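Local coordinates for protein 3-oxo-tetronate kinase (Haemophilus influenzae, PDB 1YZY) that catalyses the ATP-dependent phosphorylation of 3-oxo-tetronate to 3-oxo-tetronate 4-phosphate, as a member of the four-carbon acid sugar kinase family, at residues G91-G94 / P95-A99. Residues are numbered along the deposited sequence; the frame is centred on the assembly and turned at random.
Sequences GNIG and PVTDA
The first turns of the helix that ends at residue 104, in the sugar-binding N-terminal domain, are set by successive i to i+4 bonds from Val96, Thr97 and Asp98 back to Asn92, Ile93 and Gly94. Val96 N donates to Asn92 O at 2.9 Å, and Asp98 N to Gly94 O at 3.0 Å with an N-H...O angle of 163°. Pro95 offers no N-H; its ring methylene lies against the preceding turn instead, Pro95 CD being 3.2 Å from Gly91 O. Ile93 O is gripped twice, by Thr97 N at 3.0 Å and by Thr97 OG1 at 2.7 Å, the two donors approaching from opposite faces of the carbonyl plane. The hydroxyl sits above that plane, 35° out of it. With chi1 at -63°, Thr97 OG1 is folded beside its own backbone N and back along the helix, while Thr97 CG2 stands anti to that nitrogen. Val96 sends CG2 backward in the same way, to 4.0 Å from Asn92 CB and 2.9 Å from Asn92 O. The Asp98 carboxylate also leans back, but its OD2 and Gly94 O, 3.2 Å apart, are both acceptors; its bonds go to Arg192, Tyr193 and Lys161 N. Helix 55-71 packs against Asn92, Pro95 and Val96, and Gln159 OE1 takes the N-H of Gly94. The threonine hydroxyl thus spends its hydrogen on its own helix, while the Thr97 side chain also packs against Phe79 and Met156; the buried aspartate instead ties this turn to neighbouring segments and is probably kept ionised by the arginine.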
loop_
_atom_site.group_PDB
_atom_site.type_symbol
_atom_site.label_atom_id
_atom_site.label_comp_id
_atom_site.label_asym_id
_atom_site.label_seq_id
_atom_site.Cartn_x
_atom_site.Cartn_y
_atom_site.Cartn_z
ATOM N N GLY A 91 -12.224 16.535 -8.170
ATOM C CA GLY A 91 -11.566 15.307 -7.746
ATOM C C GLY A 91 -10.807 14.756 -8.915
ATOM O O GLY A 91 -11.364 14.379 -9.941
ATOM N N ASN A 92 -9.512 14.722 -8.668
ATOM C CA ASN A 92 -8.433 14.342 -9.582
ATOM C C ASN A 92 -8.590 13.031 -10.335
ATOM O O ASN A 92 -7.782 12.729 -11.213
ATOM C CB ASN A 92 -7.117 14.291 -8.808
ATOM C CG ASN A 92 -7.013 15.582 -7.994
ATOM O OD1 ASN A 92 -7.557 16.619 -8.380
ATOM N ND2 ASN A 92 -6.328 15.515 -6.859
ATOM N N ILE A 93 -9.574 12.212 -9.969
ATOM C CA ILE A 93 -9.735 10.921 -10.654
ATOM C C ILE A 93 -9.961 11.163 -12.151
ATOM O O ILE A 93 -9.248 10.613 -12.993
ATOM C CB ILE A 93 -10.894 10.084 -10.054
ATOM C CG1 ILE A 93 -10.523 9.623 -8.645
ATOM C CG2 ILE A 93 -11.209 8.866 -10.934
ATOM C CD1 ILE A 93 -11.674 8.980 -7.908
ATOM N N GLY A 94 -10.922 12.029 -12.465
ATOM C CA GLY A 94 -11.231 12.355 -13.851
ATOM C C GLY A 94 -10.111 13.071 -14.580
ATOM O O GLY A 94 -9.749 12.692 -15.697
ATOM N N PRO A 95 -9.602 14.175 -14.014
ATOM C CA PRO A 95 -8.509 14.924 -14.645
ATOM C C PRO A 95 -7.290 14.041 -14.946
ATOM O O PRO A 95 -6.702 14.131 -16.026
ATOM C CB PRO A 95 -8.184 15.968 -13.589
ATOM C CG PRO A 95 -9.555 16.265 -13.001
ATOM C CD PRO A 95 -10.115 14.888 -12.826
ATOM N N VAL A 96 -6.899 13.217 -13.972
ATOM C CA VAL A 96 -5.752 12.328 -14.128
ATOM C C VAL A 96 -5.997 11.278 -15.197
ATOM O O VAL A 96 -5.097 10.972 -15.977
ATOM C CB VAL A 96 -5.364 11.645 -12.789
ATOM C CG1 VAL A 96 -4.235 10.665 -13.001
ATOM C CG2 VAL A 96 -4.929 12.690 -11.780
ATOM N N THR A 97 -7.201 10.711 -15.220
ATOM C CA THR A 97 -7.541 9.700 -16.219
ATOM C C THR A 97 -7.430 10.322 -17.609
ATOM O O THR A 97 -6.850 9.733 -18.530
ATOM C CB THR A 97 -8.987 9.141 -16.001
ATOM O OG1 THR A 97 -9.065 8.490 -14.731
ATOM C CG2 THR A 97 -9.358 8.130 -17.076
ATOM N N ASP A 98 -7.961 11.531 -17.749
ATOM C CA ASP A 98 -7.920 12.236 -19.025
ATOM C C ASP A 98 -6.505 12.561 -19.467
ATOM O O ASP A 98 -6.178 12.436 -20.646
ATOM C CB ASP A 98 -8.750 13.504 -18.946
ATOM C CG ASP A 98 -10.224 13.183 -19.038
ATOM O OD1 ASP A 98 -10.571 12.218 -19.753
ATOM O OD2 ASP A 98 -11.031 13.888 -18.397
ATOM N N ALA A 99 -5.687 13.025 -18.529
ATOM C CA ALA A 99 -4.300 13.361 -18.828
ATOM C C ALA A 99 -3.566 12.105 -19.285
ATOM O O ALA A 99 -2.800 12.145 -20.246
ATOM C CB ALA A 99 -3.635 13.950 -17.597
#